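Local coordinates for carbonic anhydrase (Coccomyxa sp. PA, PDB 3UCJ), which probably catalyses the reversible hydration of carbon dioxide to hydrogencarbonate, as a zinc-dependent carbonic anhydrase of the beta class, at residues Y88-L93 and Q172-R177; K96-C101 and F163-S168; S128-V133 and D151-L156. All coordinates share one frame; numbering follows the deposited sequence. Where two conformers were deposited one is given.

Interaction 1: Y88-L93 and Q172-R177; sequences YTVDHL and QAAWAR. With AZM (5-acetamido-1,3,4-thiadiazole-2-sulfonamide), chain I.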
loop_
_atom_site.group_PDB
_atom_site.type_symbol
_atom_site.label_atom_id
_atom_site.label_comp_id
_atom_site.label_asym_id
_atom_site.label_seq_id
_atom_site.Cartn_x
_atom_site.Cartn_y
_atom_site.Cartn_z
ATOM N N TYR A 88 -13.531 -6.758 8.119
ATOM C CA TYR A 88 -14.529 -7.797 7.838
ATOM C C TYR A 88 -14.951 -8.593 9.116
ATOM O O TYR A 88 -16.168 -8.807 9.359
ATOM C CB TYR A 88 -14.114 -8.739 6.693
ATOM C CG TYR A 88 -15.238 -9.735 6.435
ATOM C CD1 TYR A 88 -16.445 -9.272 5.906
ATOM C CD2 TYR A 88 -15.097 -11.060 6.771
ATOM C CE1 TYR A 88 -17.547 -10.163 5.692
ATOM C CE2 TYR A 88 -16.154 -11.980 6.530
ATOM C CZ TYR A 88 -17.411 -11.461 6.011
ATOM O OH TYR A 88 -18.441 -12.387 5.814
ATOM N N THR A 89 -13.956 -8.984 9.919
ATOM C CA THR A 89 -14.191 -9.773 11.100
ATOM C C THR A 89 -14.908 -8.957 12.172
ATOM O O THR A 89 -15.841 -9.510 12.787
ATOM C CB THR A 89 -12.931 -10.415 11.762
ATOM O OG1 THR A 89 -12.009 -9.363 12.030
ATOM C CG2 THR A 89 -12.347 -11.485 10.774
ATOM N N VAL A 90 -14.510 -7.703 12.380
ATOM C CA VAL A 90 -15.068 -6.933 13.489
ATOM C C VAL A 90 -16.491 -6.462 13.087
ATOM O O VAL A 90 -17.451 -6.532 13.901
ATOM C CB VAL A 90 -14.182 -5.729 13.876
ATOM C CG1 VAL A 90 -14.882 -4.788 14.817
ATOM C CG2 VAL A 90 -12.805 -6.188 14.526
ATOM N N ASP A 91 -16.616 -5.950 11.876
ATOM C CA ASP A 91 -17.857 -5.276 11.489
ATOM C C ASP A 91 -18.930 -6.238 10.987
ATOM O O ASP A 91 -20.177 -5.992 11.206
ATOM C CB ASP A 91 -17.608 -4.227 10.440
ATOM C CG ASP A 91 -16.822 -3.039 10.955
ATOM O OD1 ASP A 91 -16.509 -2.928 12.158
ATOM O OD2 ASP A 91 -16.589 -2.119 10.150
ATOM N N HIS A 92 -18.549 -7.316 10.305
ATOM C CA HIS A 92 -19.526 -8.189 9.707
ATOM C C HIS A 92 -19.650 -9.483 10.424
ATOM O O HIS A 92 -20.752 -9.938 10.758
ATOM C CB HIS A 92 -19.174 -8.455 8.260
ATOM C CG HIS A 92 -19.321 -7.267 7.383
ATOM N ND1 HIS A 92 -20.457 -7.028 6.642
ATOM C CD2 HIS A 92 -18.449 -6.287 7.067
ATOM C CE1 HIS A 92 -20.288 -5.937 5.914
ATOM N NE2 HIS A 92 -19.082 -5.462 6.167
ATOM N N LEU A 93 -18.538 -10.104 10.742
ATOM C CA LEU A 93 -18.673 -11.340 11.494
ATOM C C LEU A 93 -18.971 -11.153 13.010
ATOM O O LEU A 93 -19.333 -12.149 13.664
ATOM C CB LEU A 93 -17.444 -12.198 11.323
ATOM C CG LEU A 93 -17.203 -12.669 9.876
ATOM C CD1 LEU A 93 -16.032 -13.661 9.886
ATOM C CD2 LEU A 93 -18.482 -13.420 9.266
ATOM N N GLN A 172 -11.492 1.004 17.356
ATOM C CA GLN A 172 -11.869 2.200 18.059
ATOM C C GLN A 172 -13.361 2.477 17.751
ATOM O O GLN A 172 -14.135 2.795 18.680
ATOM C CB GLN A 172 -11.054 3.400 17.694
ATOM C CG GLN A 172 -9.689 3.458 18.447
ATOM C CD GLN A 172 -9.918 3.669 19.963
ATOM O OE1 GLN A 172 -10.730 4.541 20.363
ATOM N NE2 GLN A 172 -9.233 2.880 20.789
ATOM N N ALA A 173 -13.766 2.308 16.489
ATOM C CA ALA A 173 -15.166 2.516 16.132
ATOM C C ALA A 173 -16.061 1.467 16.838
ATOM O O ALA A 173 -17.153 1.850 17.298
ATOM C CB ALA A 173 -15.356 2.549 14.580
ATOM N N ALA A 174 -15.616 0.218 16.972
ATOM C CA ALA A 174 -16.369 -0.865 17.520
ATOM C C ALA A 174 -16.559 -0.623 19.025
ATOM O O ALA A 174 -17.705 -0.738 19.563
ATOM C CB ALA A 174 -15.699 -2.152 17.328
ATOM N N TRP A 175 -15.475 -0.275 19.700
ATOM C CA TRP A 175 -15.588 0.150 21.103
ATOM C C TRP A 175 -16.544 1.356 21.262
ATOM O O TRP A 175 -17.351 1.367 22.189
ATOM C CB TRP A 175 -14.220 0.425 21.729
ATOM C CG TRP A 175 -13.373 -0.823 21.977
ATOM C CD1 TRP A 175 -13.789 -2.109 21.984
ATOM C CD2 TRP A 175 -11.969 -0.844 22.337
ATOM N NE1 TRP A 175 -12.747 -2.937 22.311
ATOM C CE2 TRP A 175 -11.621 -2.178 22.541
ATOM C CE3 TRP A 175 -10.999 0.171 22.544
ATOM C CZ2 TRP A 175 -10.319 -2.572 22.879
ATOM C CZ3 TRP A 175 -9.728 -0.216 22.937
ATOM C CH2 TRP A 175 -9.403 -1.558 23.107
ATOM N N ALA A 176 -16.477 2.358 20.394
ATOM C CA ALA A 176 -17.326 3.529 20.544
ATOM C C ALA A 176 -18.808 3.199 20.415
ATOM O O ALA A 176 -19.635 4.006 20.891
ATOM C CB ALA A 176 -16.967 4.659 19.578
ATOM N N ARG A 177 -19.153 2.097 19.737
ATOM C CA ARG A 177 -20.572 1.714 19.579
ATOM C C ARG A 177 -20.971 0.636 20.577
ATOM O O ARG A 177 -22.057 0.055 20.489
ATOM C CB ARG A 177 -20.913 1.346 18.094
ATOM C CG ARG A 177 -20.349 -0.017 17.600
ATOM C CD ARG A 177 -20.572 -0.257 16.062
ATOM N NE ARG A 177 -19.878 -1.469 15.616
ATOM C CZ ARG A 177 -18.754 -1.469 14.827
ATOM N NH1 ARG A 177 -18.235 -0.346 14.346
ATOM N NH2 ARG A 177 -18.192 -2.627 14.513
HETATM C C1 AZM I . -15.072 -13.307 3.222
HETATM C C2 AZM I . -16.494 -11.381 2.857
HETATM C C3 AZM I . -16.472 -9.161 2.043
HETATM C C4 AZM I . -17.144 -7.828 1.875
HETATM N N1 AZM I . -14.214 -15.799 2.643
HETATM N N2 AZM I . -17.203 -12.460 3.118
HETATM N N3 AZM I . -16.375 -13.657 3.401
HETATM N N4 AZM I . -17.148 -10.223 2.505
HETATM O O1 AZM I . -13.940 -14.822 4.898
HETATM O O2 AZM I . -12.769 -13.656 2.980
HETATM O O3 AZM I . -15.284 -9.257 1.720
HETATM S S1 AZM I . -13.885 -14.525 3.497
HETATM S S2 AZM I . -14.821 -11.657 2.823
HETATM O O HOH W 1 -15.616 -0.696 13.217
#
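Arg177, Asp91 and Val90 illustrate how an arginine just past the end of one helix reaches a second through charge and packing together. The Arg177 chain starts from a CB whose CG lies between the backbone N and the carbonyl carbon (chi1 73°), then runs extended from CG to NE, which carries the guanidinium back over its own helix: one face rests on Ala174 CA, 3.6 Å above the plane. At the tip, NH2 donates to Asp91 OD1 at 2.9 Å in a salt bridge, with the N-H bent to 150°. The nitrogen comes from above the carboxylate plane; the two flat groups are turned 73° apart, and OD1 alone of the carboxylate oxygens takes part in the bond. NH2 is also hydrogen-bonded to Gln179 OE1, so two acceptors hold it. The other branch, NH1, donates a hydrogen bond to a water at 2.9 Å, which in turn donates to Asp91 OD1. Beside the salt bridge, Val90 CG1 lies 3.7 Å from Ala174 CB. Helix 80-92 belongs to the beta-alpha-beta crossover between strands 65-70 and 97-103, and it includes a wider pi-type turn at 88-92, Tyr88 O accepting from both His92 N and Leu93 N. From the same helix, Tyr88 holds its ring, CG anti to the backbone N, against an acetazolamide other than the one in the zinc pocket. Thiadiazole atom C2 of the inhibitor sits 3.2 Å above the ring plane, toward the rim, and Tyr88 OH is 3.0 Å from inhibitor atom N2. With an alanine here, the thiadiazole is likely to lose the flat surface it lies against and to be set free to turn. Gln38 NE2 provides this inhibitor with a hydrogen bond.

Interaction 2: K96-C101 and F163-S168; sequences KHILVC and FNVCAS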
loop_
_atom_site.group_PDB
_atom_site.type_symbol
_atom_site.label_atom_id
_atom_site.label_comp_id
_atom_site.label_asym_id
_atom_site.label_seq_id
_atom_site.Cartn_x
_atom_site.Cartn_y
_atom_site.Cartn_z
ATOM N N LYS A 96 -15.435 -11.748 18.648
ATOM C CA LYS A 96 -15.303 -11.252 20.020
ATOM C C LYS A 96 -13.890 -11.003 20.513
ATOM O O LYS A 96 -13.715 -10.174 21.418
ATOM C CB LYS A 96 -15.942 -12.309 20.972
ATOM C CG LYS A 96 -17.484 -12.457 20.689
ATOM C CD LYS A 96 -18.128 -13.385 21.771
ATOM C CE LYS A 96 -19.596 -13.541 21.462
ATOM N NZ LYS A 96 -19.988 -14.811 22.132
ATOM N N HIS A 97 -12.915 -11.715 19.948
ATOM C CA HIS A 97 -11.547 -11.701 20.480
ATOM C C HIS A 97 -10.523 -11.594 19.291
ATOM O O HIS A 97 -10.611 -12.374 18.336
ATOM C CB HIS A 97 -11.233 -13.004 21.206
ATOM C CG HIS A 97 -12.321 -13.465 22.138
ATOM N ND1 HIS A 97 -12.760 -12.690 23.206
ATOM C CD2 HIS A 97 -13.086 -14.601 22.141
ATOM C CE1 HIS A 97 -13.729 -13.349 23.846
ATOM N NE2 HIS A 97 -13.934 -14.514 23.239
ATOM N N ILE A 98 -9.495 -10.785 19.488
ATOM C CA ILE A 98 -8.435 -10.676 18.416
ATOM C C ILE A 98 -7.131 -11.112 19.134
ATOM O O ILE A 98 -6.785 -10.541 20.162
ATOM C CB ILE A 98 -8.313 -9.251 17.988
ATOM C CG1 ILE A 98 -9.568 -8.746 17.257
ATOM C CG2 ILE A 98 -7.074 -9.185 17.019
ATOM C CD1 ILE A 98 -9.650 -7.249 17.130
ATOM N N LEU A 99 -6.486 -12.133 18.617
ATOM C CA LEU A 99 -5.269 -12.658 19.172
ATOM C C LEU A 99 -4.132 -12.072 18.304
ATOM O O LEU A 99 -4.146 -12.282 17.091
ATOM C CB LEU A 99 -5.287 -14.148 18.977
ATOM C CG LEU A 99 -6.470 -14.980 19.574
ATOM C CD1 LEU A 99 -6.392 -16.437 19.141
ATOM C CD2 LEU A 99 -6.405 -14.755 21.114
ATOM N N VAL A 100 -3.198 -11.332 18.916
ATOM C CA VAL A 100 -2.049 -10.814 18.186
ATOM C C VAL A 100 -0.933 -11.651 18.674
ATOM O O VAL A 100 -0.508 -11.501 19.831
ATOM C CB VAL A 100 -1.845 -9.323 18.558
ATOM C CG1 VAL A 100 -0.525 -8.682 17.843
ATOM C CG2 VAL A 100 -3.096 -8.529 18.209
ATOM N N CYS A 101 -0.423 -12.456 17.787
ATOM C CA CYS A 101 0.528 -13.469 18.190
ATOM C C CYS A 101 1.884 -13.248 17.578
ATOM O O CYS A 101 2.004 -13.355 16.358
ATOM C CB CYS A 101 -0.009 -14.844 17.765
ATOM S SG CYS A 101 1.009 -16.189 18.492
ATOM N N PHE A 163 -0.993 -2.596 20.563
ATOM C CA PHE A 163 -1.413 -1.191 20.585
ATOM C C PHE A 163 -2.003 -0.765 19.229
ATOM O O PHE A 163 -3.064 -0.056 19.139
ATOM C CB PHE A 163 -0.173 -0.266 20.926
ATOM C CG PHE A 163 -0.525 1.194 21.018
ATOM C CD1 PHE A 163 -0.747 1.760 22.287
ATOM C CD2 PHE A 163 -0.564 2.025 19.890
ATOM C CE1 PHE A 163 -1.046 3.103 22.443
ATOM C CE2 PHE A 163 -0.898 3.444 20.011
ATOM C CZ PHE A 163 -1.158 3.974 21.305
ATOM N N ASN A 164 -1.339 -1.202 18.153
ATOM C CA ASN A 164 -1.864 -0.800 16.829
ATOM C C ASN A 164 -3.296 -1.344 16.582
ATOM O O ASN A 164 -4.116 -0.650 16.001
ATOM C CB ASN A 164 -0.921 -1.314 15.711
ATOM C CG ASN A 164 0.373 -0.470 15.683
ATOM O OD1 ASN A 164 0.360 0.628 16.220
ATOM N ND2 ASN A 164 1.499 -1.036 15.224
ATOM N N VAL A 165 -3.548 -2.565 17.018
ATOM C CA VAL A 165 -4.899 -3.159 16.836
ATOM C C VAL A 165 -5.868 -2.290 17.717
ATOM O O VAL A 165 -6.931 -1.821 17.228
ATOM C CB VAL A 165 -4.912 -4.616 17.250
ATOM C CG1 VAL A 165 -6.414 -5.194 17.462
ATOM C CG2 VAL A 165 -4.158 -5.536 16.224
ATOM N N CYS A 166 -5.525 -2.036 18.988
ATOM C CA CYS A 166 -6.385 -1.205 19.818
ATOM C C CYS A 166 -6.631 0.209 19.299
ATOM O O CYS A 166 -7.761 0.756 19.434
ATOM C CB CYS A 166 -5.894 -1.111 21.285
ATOM S SG CYS A 166 -5.844 -2.714 22.057
ATOM N N ALA A 167 -5.623 0.824 18.675
ATOM C CA ALA A 167 -5.730 2.157 18.122
ATOM C C ALA A 167 -6.306 2.213 16.698
ATOM O O ALA A 167 -6.495 3.307 16.155
ATOM C CB ALA A 167 -4.304 2.781 18.060
ATOM N N SER A 168 -6.592 1.076 16.128
ATOM C CA SER A 168 -7.068 1.038 14.776
ATOM C C SER A 168 -8.429 1.679 14.664
ATOM O O SER A 168 -9.229 1.581 15.620
ATOM C CB SER A 168 -7.156 -0.340 14.211
ATOM O OG SER A 168 -8.119 -1.244 14.862
#
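Val165 meets Ile98 and Val100, and the packing shows how one branched residue on a helix can serve two neighbours on the same side of a strand. On residues 163-167, part of helix 146-167, Val165 is the residue that points its CB toward the strand, and its two methyls divide the work. CG1, anti to the backbone N (chi1 164°), meets Ile98 CD1 tip to tip at 3.8 Å. CG2 slides past Val100 CG2 in the opposite direction, 3.7 Å away. The contact is wholly apolar and all three side chains are buried. Two residues on, Ala167 N bonds to Phe163 O at 2.7 Å. Ser168 then closes the turn: its OG donates to Val165 O at 2.7 Å, on a lone pair in the carbonyl plane, and its backbone N bonds to the same oxygen. Ser168 is also the N-cap of helix 169-176, its OG bonding to Val171 N, and so joins two helices at the bend. Strand 97-103 lies between parallel strands 42-47 and 182-189, and Val165 reaches Ile45 on the one and Val183 on the other, so that helix 146-167 packs across the middle of the sheet.

Interaction 3: S128-V133 and D151-L156; sequences SDVREV and DKMVEL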
loop_
_atom_site.group_PDB
_atom_site.type_symbol
_atom_site.label_atom_id
_atom_site.label_comp_id
_atom_site.label_asym_id
_atom_site.label_seq_id
_atom_site.Cartn_x
_atom_site.Cartn_y
_atom_site.Cartn_z
ATOM N N SER A 128 10.036 -2.308 7.959
ATOM C CA SER A 128 10.300 -0.996 8.501
ATOM C C SER A 128 9.563 -0.823 9.834
ATOM O O SER A 128 10.074 -0.187 10.761
ATOM C CB SER A 128 9.910 0.179 7.521
ATOM O OG SER A 128 10.610 0.040 6.281
ATOM N N ASP A 129 8.375 -1.461 9.978
ATOM C CA ASP A 129 7.654 -1.238 11.222
ATOM C C ASP A 129 8.481 -1.775 12.395
ATOM O O ASP A 129 8.351 -1.232 13.538
ATOM C CB ASP A 129 6.283 -2.034 11.291
ATOM C CG ASP A 129 5.314 -1.710 10.108
ATOM O OD1 ASP A 129 4.103 -2.050 10.216
ATOM O OD2 ASP A 129 5.730 -1.322 9.005
ATOM N N VAL A 130 9.089 -2.926 12.157
ATOM C CA VAL A 130 9.920 -3.536 13.250
ATOM C C VAL A 130 11.053 -2.525 13.647
ATOM O O VAL A 130 11.265 -2.277 14.852
ATOM C CB VAL A 130 10.500 -4.853 12.836
ATOM C CG1 VAL A 130 11.314 -5.426 14.085
ATOM C CG2 VAL A 130 9.351 -5.852 12.481
ATOM N N ARG A 131 11.683 -1.890 12.657
ATOM C CA ARG A 131 12.666 -0.853 13.018
ATOM C C ARG A 131 12.089 0.253 13.872
ATOM O O ARG A 131 12.787 0.788 14.755
ATOM C CB ARG A 131 13.406 -0.303 11.803
ATOM C CG ARG A 131 14.383 -1.308 11.170
ATOM C CD ARG A 131 15.215 -0.716 10.032
ATOM N NE ARG A 131 14.423 -0.511 8.816
ATOM C CZ ARG A 131 14.369 -1.381 7.813
ATOM N NH1 ARG A 131 15.117 -2.525 7.846
ATOM N NH2 ARG A 131 13.645 -1.095 6.752
ATOM N N GLU A 132 10.833 0.649 13.630
ATOM C CA GLU A 132 10.270 1.756 14.328
ATOM C C GLU A 132 10.056 1.352 15.793
ATOM O O GLU A 132 10.282 2.155 16.653
ATOM C CB GLU A 132 8.886 2.090 13.707
ATOM C CG GLU A 132 9.000 2.845 12.448
ATOM C CD GLU A 132 7.514 3.229 11.993
ATOM O OE1 GLU A 132 6.939 2.512 11.153
ATOM O OE2 GLU A 132 6.895 4.199 12.577
ATOM N N VAL A 133 9.600 0.142 16.032
ATOM C CA VAL A 133 9.430 -0.355 17.367
ATOM C C VAL A 133 10.787 -0.435 18.064
ATOM O O VAL A 133 10.954 0.017 19.129
ATOM C CB VAL A 133 8.838 -1.747 17.367
ATOM C CG1 VAL A 133 8.764 -2.249 18.742
ATOM C CG2 VAL A 133 7.459 -1.755 16.750
ATOM N N ASP A 151 14.778 -12.088 21.555
ATOM C CA ASP A 151 13.597 -12.419 22.287
ATOM C C ASP A 151 12.849 -11.171 22.698
ATOM O O ASP A 151 11.655 -11.095 22.616
ATOM C CB ASP A 151 13.951 -13.239 23.513
ATOM C CG ASP A 151 14.457 -14.604 23.176
ATOM O OD1 ASP A 151 15.018 -15.237 24.048
ATOM O OD2 ASP A 151 14.321 -15.063 22.058
ATOM N N LYS A 152 13.580 -10.191 23.156
ATOM C CA LYS A 152 12.993 -8.962 23.567
ATOM C C LYS A 152 12.338 -8.241 22.390
ATOM O O LYS A 152 11.295 -7.686 22.524
ATOM C CB LYS A 152 14.064 -8.101 24.200
ATOM C CG LYS A 152 13.589 -6.912 24.904
ATOM C CD LYS A 152 12.576 -7.257 25.898
ATOM C CE LYS A 152 12.659 -6.340 27.036
ATOM N NZ LYS A 152 11.427 -6.223 27.781
ATOM N N MET A 153 12.977 -8.258 21.246
ATOM C CA MET A 153 12.405 -7.634 20.076
ATOM C C MET A 153 11.058 -8.265 19.729
ATOM O O MET A 153 10.120 -7.585 19.449
ATOM C CB MET A 153 13.360 -7.718 18.915
ATOM C CG MET A 153 12.920 -6.956 17.693
ATOM S SD MET A 153 13.054 -5.207 17.851
ATOM C CE MET A 153 11.378 -4.684 18.073
ATOM N N VAL A 154 10.996 -9.574 19.761
ATOM C CA VAL A 154 9.749 -10.287 19.547
ATOM C C VAL A 154 8.656 -9.791 20.483
ATOM O O VAL A 154 7.591 -9.461 20.071
ATOM C CB VAL A 154 9.953 -11.806 19.671
ATOM C CG1 VAL A 154 8.657 -12.506 19.743
ATOM C CG2 VAL A 154 10.729 -12.312 18.516
ATOM N N GLU A 155 8.971 -9.704 21.755
ATOM C CA GLU A 155 8.041 -9.246 22.747
ATOM C C GLU A 155 7.598 -7.805 22.572
ATOM O O GLU A 155 6.451 -7.494 22.716
ATOM C CB GLU A 155 8.620 -9.460 24.140
ATOM C CG GLU A 155 8.810 -10.896 24.493
ATOM C CD GLU A 155 9.763 -11.128 25.656
ATOM O OE1 GLU A 155 10.135 -12.274 25.869
ATOM O OE2 GLU A 155 10.140 -10.167 26.318
ATOM N N LEU A 156 8.534 -6.928 22.294
ATOM C CA LEU A 156 8.215 -5.523 22.107
ATOM C C LEU A 156 7.330 -5.374 20.877
ATOM O O LEU A 156 6.443 -4.501 20.869
ATOM C CB LEU A 156 9.495 -4.697 21.886
ATOM C CG LEU A 156 10.247 -4.466 23.250
ATOM C CD1 LEU A 156 11.680 -3.956 22.927
ATOM C CD2 LEU A 156 9.444 -3.600 24.199
#
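Two helices crossing almost at right angles, 128-135 and 146-167, form this contact beside the active site, with Val130 and Val133 on one and Met153 and Leu156 on the other. The axes of the short segments approach to 10.4 Å at an angle of 100°, which confines the touching to a small patch, much of it made by one side chain. That side chain is Met153. Its CG lies anti to the backbone N (chi1 -173°), and bends at the next two torsions bring the methyl round toward the other helix, although the CB does not itself point there. Met153 CE packs 3.6 Å from Val133 CG1, the two side chains crossing obliquely. The same methyl comes to 4.1 Å from Val130 CG1, while Met153 SD lies 4.2 Å from that carbon; the thioether end is thus set against both valines. Val133 does double duty. Its CG1 also lies 4.1 Å from Leu156 CB and 3.9 Å from Leu156 O, where the methyl passes beside the helix backbone. Met153 thus carries the contact to Val130 and to Val133, while Val133 meets Leu156 directly, all by apolar packing. Val130 is also close to the site itself: its side chain is about 7 Å from that of the zinc ligand Cys106 and about 8 Å from a bound acetazolamide. On its other flanks, Met153 packs on Leu141 of helix 138-141 and on Cys109 and Leu113 of helix 107-114, which carries residues of the inhibitor pocket. Helix 146-167 is thereby seated on helix 107-114, and helix 128-135 carries the salt bridge of Asp129 to Lys78 of a second subunit.

Overall arrangement
Polar chemistry enters only in the outermost of the three contacts. Interaction 2 is the core example, a fully buried helix-on-sheet packing of aliphatic side chains near the chain centre. Interaction 3, partly buried, is equally apolar but joins helix to helix, and it shares helix 146-167 with interaction 2, their centres about 16 Å apart and their atoms not in touch. Interaction 1 lies farthest out and adds to its apolar contact a direct salt bridge, backed by a water. It touches interaction 2: Gln172 NE2 is 2.9 Å from Cys166 O, probably a hydrogen bond, and Trp175 packs on Cys166. Along the chain the contacts are nested, 3 inside 2 and 2 inside 1, and interactions 1 and 3 both adjoin the second subunit.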